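Local coordinates for pirin-like protein (Geobacillus kaustophilus, PDB 2P17), which is of unknown function but binds one iron ion per subunit and belongs to the pirin family of cupin-fold proteins, at residues 25-30 with 40-45; 61-66 with 112-117. One frame throughout, in Å; residues are numbered along the deposited sequence.

Interaction 1: 25-30 with 40-45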
loop_
_atom_site.group_PDB
_atom_site.type_symbol
_atom_site.label_atom_id
_atom_site.label_comp_id
_atom_site.label_asym_id
_atom_site.label_seq_id
_atom_site.Cartn_x
_atom_site.Cartn_y
_atom_site.Cartn_z
ATOM N N GLY A 25 -4.620 -9.473 -10.082
ATOM C CA GLY A 25 -3.446 -10.228 -9.610
ATOM C C GLY A 25 -3.342 -10.170 -8.109
ATOM O O GLY A 25 -3.614 -9.130 -7.516
ATOM N N SER A 26 -2.976 -11.293 -7.496
ATOM C CA SER A 26 -2.773 -11.350 -6.048
ATOM C C SER A 26 -1.332 -10.995 -5.714
ATOM O O SER A 26 -0.395 -11.631 -6.208
ATOM C CB SER A 26 -3.141 -12.725 -5.473
ATOM O OG SER A 26 -4.518 -12.757 -5.121
ATOM N N VAL A 27 -1.166 -9.942 -4.919
ATOM C CA VAL A 27 0.159 -9.509 -4.482
ATOM C C VAL A 27 0.448 -10.126 -3.111
ATOM O O VAL A 27 1.487 -10.758 -2.892
ATOM C CB VAL A 27 0.286 -7.964 -4.475
ATOM C CG1 VAL A 27 1.731 -7.544 -4.223
ATOM C CG2 VAL A 27 -0.227 -7.354 -5.801
ATOM N N LEU A 28 -0.493 -9.931 -2.195
ATOM C CA LEU A 28 -0.537 -10.659 -0.942
ATOM C C LEU A 28 -1.815 -11.471 -0.998
ATOM O O LEU A 28 -2.919 -10.899 -1.044
ATOM C CB LEU A 28 -0.582 -9.697 0.260
ATOM C CG LEU A 28 0.741 -9.205 0.857
ATOM C CD1 LEU A 28 1.544 -8.375 -0.133
ATOM C CD2 LEU A 28 0.475 -8.410 2.144
ATOM N N GLU A 29 -1.664 -12.791 -1.015
ATOM C CA GLU A 29 -2.807 -13.692 -1.074
ATOM C C GLU A 29 -3.564 -13.661 0.249
ATOM O O GLU A 29 -2.949 -13.438 1.300
ATOM C CB GLU A 29 -2.340 -15.117 -1.394
ATOM C CG GLU A 29 -1.775 -15.908 -0.201
ATOM C CD GLU A 29 -0.338 -15.551 0.165
ATOM O OE1 GLU A 29 0.260 -14.661 -0.479
ATOM O OE2 GLU A 29 0.199 -16.183 1.107
ATOM N N PRO A 30 -4.895 -13.867 0.208
ATOM C CA PRO A 30 -5.669 -13.943 1.448
ATOM C C PRO A 30 -5.388 -15.236 2.214
ATOM O O PRO A 30 -4.806 -16.168 1.655
ATOM C CB PRO A 30 -7.121 -13.918 0.959
ATOM C CG PRO A 30 -7.064 -14.489 -0.417
ATOM C CD PRO A 30 -5.746 -14.030 -0.990
ATOM N N LEU A 40 -3.979 -7.946 5.364
ATOM C CA LEU A 40 -4.777 -9.150 5.132
ATOM C C LEU A 40 -4.723 -9.607 3.690
ATOM O O LEU A 40 -4.852 -10.799 3.407
ATOM C CB LEU A 40 -6.224 -8.928 5.577
ATOM C CG LEU A 40 -6.421 -8.705 7.069
ATOM C CD1 LEU A 40 -7.808 -8.145 7.321
ATOM C CD2 LEU A 40 -6.177 -9.987 7.882
ATOM N N LEU A 41 -4.540 -8.653 2.784
ATOM C CA LEU A 41 -4.394 -8.954 1.367
ATOM C C LEU A 41 -4.015 -7.692 0.608
ATOM O O LEU A 41 -4.182 -6.574 1.104
ATOM C CB LEU A 41 -5.653 -9.607 0.774
ATOM C CG LEU A 41 -6.958 -8.826 0.691
ATOM C CD1 LEU A 41 -6.995 -7.896 -0.520
ATOM C CD2 LEU A 41 -8.144 -9.802 0.620
ATOM N N LEU A 42 -3.470 -7.887 -0.587
ATOM C CA LEU A 42 -3.216 -6.780 -1.498
ATOM C C LEU A 42 -3.505 -7.302 -2.892
ATOM O O LEU A 42 -2.887 -8.278 -3.323
ATOM C CB LEU A 42 -1.766 -6.296 -1.409
ATOM C CG LEU A 42 -1.388 -5.180 -2.396
ATOM C CD1 LEU A 42 -2.235 -3.912 -2.231
ATOM C CD2 LEU A 42 0.086 -4.841 -2.242
HETATM N N MSE A 43 -4.452 -6.658 -3.561
HETATM C CA MSE A 43 -4.919 -7.087 -4.874
HETATM C C MSE A 43 -4.674 -5.999 -5.908
HETATM O O MSE A 43 -4.931 -4.819 -5.645
HETATM C CB MSE A 43 -6.410 -7.382 -4.793
HETATM C CG MSE A 43 -7.018 -7.891 -6.066
HETATM SE SE MSE A 43 -8.737 -8.659 -5.676
HETATM C CE MSE A 43 -8.155 -10.049 -4.448
ATOM N N GLU A 44 -4.184 -6.409 -7.079
ATOM C CA GLU A 44 -4.037 -5.528 -8.225
ATOM C C GLU A 44 -5.217 -5.756 -9.148
ATOM O O GLU A 44 -5.553 -6.898 -9.453
ATOM C CB GLU A 44 -2.731 -5.817 -8.967
ATOM C CG GLU A 44 -2.534 -4.965 -10.220
ATOM C CD GLU A 44 -1.428 -5.478 -11.136
ATOM O OE1 GLU A 44 -1.192 -6.709 -11.201
ATOM O OE2 GLU A 44 -0.804 -4.638 -11.810
ATOM N N ASP A 45 -5.852 -4.667 -9.576
ATOM C CA ASP A 45 -7.010 -4.760 -10.469
ATOM C C ASP A 45 -6.866 -3.817 -11.644
ATOM O O ASP A 45 -6.399 -2.687 -11.495
ATOM C CB ASP A 45 -8.300 -4.434 -9.720
ATOM C CG ASP A 45 -8.646 -5.482 -8.686
ATOM O OD1 ASP A 45 -9.166 -6.548 -9.073
ATOM O OD2 ASP A 45 -8.404 -5.232 -7.489
HETATM O O HOH W 1 -3.242 -13.022 3.908
#

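Interaction 2: 61-66 with 112-117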
loop_
_atom_site.group_PDB
_atom_site.type_symbol
_atom_site.label_atom_id
_atom_site.label_comp_id
_atom_site.label_asym_id
_atom_site.label_seq_id
_atom_site.Cartn_x
_atom_site.Cartn_y
_atom_site.Cartn_z
ATOM N N GLU A 61 -9.827 -2.121 7.446
ATOM C CA GLU A 61 -9.689 -0.933 6.611
ATOM C C GLU A 61 -9.268 -1.356 5.208
ATOM O O GLU A 61 -8.588 -2.367 5.032
ATOM C CB GLU A 61 -8.642 0.031 7.163
ATOM C CG GLU A 61 -8.832 0.388 8.629
ATOM C CD GLU A 61 -7.885 1.488 9.036
ATOM O OE1 GLU A 61 -6.666 1.204 9.158
ATOM O OE2 GLU A 61 -8.333 2.632 9.193
ATOM N N THR A 62 -9.679 -0.585 4.208
ATOM C CA THR A 62 -9.170 -0.790 2.855
ATOM C C THR A 62 -8.451 0.463 2.396
ATOM O O THR A 62 -8.861 1.583 2.723
ATOM C CB THR A 62 -10.259 -1.145 1.845
ATOM O OG1 THR A 62 -11.156 -0.043 1.703
ATOM C CG2 THR A 62 -11.040 -2.381 2.301
ATOM N N VAL A 63 -7.363 0.269 1.659
ATOM C CA VAL A 63 -6.556 1.388 1.185
ATOM C C VAL A 63 -6.323 1.198 -0.292
ATOM O O VAL A 63 -5.720 0.194 -0.691
ATOM C CB VAL A 63 -5.210 1.457 1.914
ATOM C CG1 VAL A 63 -4.438 2.686 1.446
ATOM C CG2 VAL A 63 -5.411 1.554 3.435
ATOM N N THR A 64 -6.805 2.150 -1.096
ATOM C CA THR A 64 -6.694 2.056 -2.554
ATOM C C THR A 64 -5.663 3.037 -3.061
ATOM O O THR A 64 -5.672 4.195 -2.656
ATOM C CB THR A 64 -8.023 2.417 -3.240
ATOM O OG1 THR A 64 -9.113 1.771 -2.572
ATOM C CG2 THR A 64 -8.019 2.000 -4.709
ATOM N N TYR A 65 -4.754 2.561 -3.913
ATOM C CA TYR A 65 -3.856 3.429 -4.667
ATOM C C TYR A 65 -4.219 3.305 -6.142
ATOM O O TYR A 65 -4.274 2.193 -6.678
ATOM C CB TYR A 65 -2.378 3.058 -4.431
ATOM C CG TYR A 65 -1.415 3.835 -5.323
ATOM C CD1 TYR A 65 -0.822 5.018 -4.882
ATOM C CD2 TYR A 65 -1.116 3.387 -6.604
ATOM C CE1 TYR A 65 0.046 5.739 -5.697
ATOM C CE2 TYR A 65 -0.246 4.103 -7.443
ATOM C CZ TYR A 65 0.326 5.274 -6.983
ATOM O OH TYR A 65 1.182 5.975 -7.818
ATOM N N VAL A 66 -4.496 4.433 -6.789
ATOM C CA VAL A 66 -4.823 4.417 -8.215
ATOM C C VAL A 66 -3.550 4.618 -9.029
ATOM O O VAL A 66 -2.900 5.665 -8.936
ATOM C CB VAL A 66 -5.899 5.481 -8.568
ATOM C CG1 VAL A 66 -6.121 5.547 -10.063
ATOM C CG2 VAL A 66 -7.202 5.157 -7.856
ATOM N N LEU A 112 -4.303 -0.657 -6.814
ATOM C CA LEU A 112 -3.844 -1.608 -5.802
ATOM C C LEU A 112 -4.724 -1.441 -4.581
ATOM O O LEU A 112 -4.834 -0.330 -4.066
ATOM C CB LEU A 112 -2.391 -1.340 -5.430
ATOM C CG LEU A 112 -1.401 -1.732 -6.519
ATOM C CD1 LEU A 112 -0.084 -1.023 -6.318
ATOM C CD2 LEU A 112 -1.212 -3.258 -6.537
ATOM N N GLN A 113 -5.355 -2.529 -4.132
ATOM C CA GLN A 113 -6.285 -2.502 -3.008
ATOM C C GLN A 113 -5.734 -3.312 -1.840
ATOM O O GLN A 113 -5.636 -4.533 -1.933
ATOM C CB GLN A 113 -7.639 -3.070 -3.440
ATOM C CG GLN A 113 -8.705 -3.034 -2.368
ATOM C CD GLN A 113 -9.399 -1.694 -2.298
ATOM O OE1 GLN A 113 -8.822 -0.660 -2.632
ATOM N NE2 GLN A 113 -10.646 -1.702 -1.865
ATOM N N LEU A 114 -5.396 -2.620 -0.755
ATOM C CA LEU A 114 -4.832 -3.233 0.447
ATOM C C LEU A 114 -5.901 -3.359 1.524
ATOM O O LEU A 114 -6.715 -2.451 1.692
ATOM C CB LEU A 114 -3.701 -2.334 0.959
ATOM C CG LEU A 114 -2.993 -2.739 2.239
ATOM C CD1 LEU A 114 -1.948 -3.814 1.933
ATOM C CD2 LEU A 114 -2.343 -1.520 2.890
ATOM N N TRP A 115 -5.918 -4.490 2.226
ATOM C CA TRP A 115 -6.746 -4.620 3.429
ATOM C C TRP A 115 -5.865 -4.619 4.646
ATOM O O TRP A 115 -4.841 -5.313 4.698
ATOM C CB TRP A 115 -7.534 -5.924 3.421
ATOM C CG TRP A 115 -8.660 -5.994 2.438
ATOM C CD1 TRP A 115 -8.922 -5.131 1.410
ATOM C CD2 TRP A 115 -9.660 -7.016 2.377
ATOM N NE1 TRP A 115 -10.044 -5.546 0.720
ATOM C CE2 TRP A 115 -10.512 -6.702 1.293
ATOM C CE3 TRP A 115 -9.926 -8.161 3.145
ATOM C CZ2 TRP A 115 -11.618 -7.502 0.951
ATOM C CZ3 TRP A 115 -11.024 -8.960 2.799
ATOM C CH2 TRP A 115 -11.852 -8.618 1.714
ATOM N N VAL A 116 -6.279 -3.833 5.636
ATOM C CA VAL A 116 -5.563 -3.754 6.909
ATOM C C VAL A 116 -6.497 -4.257 7.997
ATOM O O VAL A 116 -7.660 -3.855 8.057
ATOM C CB VAL A 116 -5.148 -2.311 7.229
ATOM C CG1 VAL A 116 -4.239 -2.273 8.461
ATOM C CG2 VAL A 116 -4.452 -1.646 6.043
ATOM N N ASN A 117 -6.014 -5.146 8.854
ATOM C CA ASN A 117 -6.852 -5.638 9.942
ATOM C C ASN A 117 -7.067 -4.555 10.989
ATOM O O ASN A 117 -6.202 -3.705 11.199
ATOM C CB ASN A 117 -6.196 -6.854 10.590
ATOM C CG ASN A 117 -7.178 -7.704 11.362
ATOM O OD1 ASN A 117 -8.393 -7.555 11.229
ATOM N ND2 ASN A 117 -6.645 -8.631 12.166
HETATM O O HOH W 2 -6.169 -0.567 11.281
#

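Interaction 1: 25-30 with 40-45
Leu42 is held twice by segment 25-30: its carbonyl oxygen accepts two N-H groups and its side chain packs on Val27 and Leu28. Val27 N reaches Leu42 O at 2.9 Å, nearly along the C=O axis, whereas Leu28 N meets the same Leu42 O in the carbonyl plane, on a lone pair, at 3.1 Å. Leu42 N answers with a straight bond to Leu28 O (167° at the hydrogen), which makes Leu28 and Leu42 an antiparallel hydrogen-bonded pair. Val27 and Leu28 thus face a single residue, a classic beta bulge, and the register slips by one after the Ser26-Met43 pair, just where the chain turns a corner at Val27. CG of Leu42 is anti to the backbone N (chi1 177°), and CG1 of Val27 is set in the same way (chi1 -171°); the two side chains run side by side, with Val27 CG1 3.7 Å from Leu42 CD2. Leu28 instead crosses Leu42 obliquely, CB against CB at 4.0 Å. Phe191, in the C-terminal cupin domain, packs on both leucines, while Tyr193 from the same strand touches Val27. Beyond the bulge, Gly25 and Glu44 exchange a pair of backbone bonds, Gly25 N to Glu44 O and Glu44 N to Gly25 O, each 2.8 Å long. A beta carbon on Gly25 would lie only 3.3 Å from Glu44 OE1, a tight fit; the other carboxylate oxygen, OE2, is hydrogen-bonded to His110. At the opposite end, a water donates to both Glu29 O and Leu40 O, bridging the two segments where direct backbone pairing has stopped.

Interaction 2: 61-66 with 112-117
Strands 61-66 and 112-117 run antiparallel, their axes at 158°, through three hydrogen-bonded pairs: Glu61-Val116, Val63-Leu114 and Tyr65-Leu112. Val63 and Leu114 make an apolar contact on one face, Val63 CB lying 4.2 Å from Leu114 CB. The other face carries Thr62, Thr64, Gln113 and Trp115 and lies toward the iron. Gln113 leaves the backbone with CG anti to N, then bends at chi2 (84°), which brings its amide across to Thr64. There OE1 accepts from Thr64 OG1 on a lone pair in the carbonyl plane, at a very short 2.4 Å. NE2 of Gln113 lies 3.8 Å from Thr62 CB, and Thr62 CG2 runs alongside the indole, 3.6 Å from Trp115 CD1. The Trp115 ring also meets that of His57, an iron ligand. An alanine here lacks the amide, so Thr64 OG1 would lose this acceptor and the packing beside the metal, about 5 Å from the glutamine side chain, would probably loosen. Since OG1 of Thr64 is hydrogen-bonded to Gln89 NE2 as well as to Gln113, the hydroxyl is likely to be polarised, and it probably helps to hold the glutamine amide in place, consistent with a second-shell role.

How the interactions relate
Along the chain, interaction 1 closes before interaction 2 opens, and all four segments belong to the N-terminal pirin region. Their centres are about 10 Å apart, and strands 39-47 and 109-117 are neighbours, so the two contacts follow one another across the same sheet: 22-26, 39-47, 109-117, then 60-66. The seam between them is made by backbone bonds, with Met43 O near Gln113 N and Leu40 N near Trp115 O, and by Leu42 and Leu41 packing on 112-117. Both contacts pack on strand 189-196. One face of this part of the sheet thus meets the C-terminal cupin domain, while the Gln113 and Trp115 face of interaction 2 lies beside the iron.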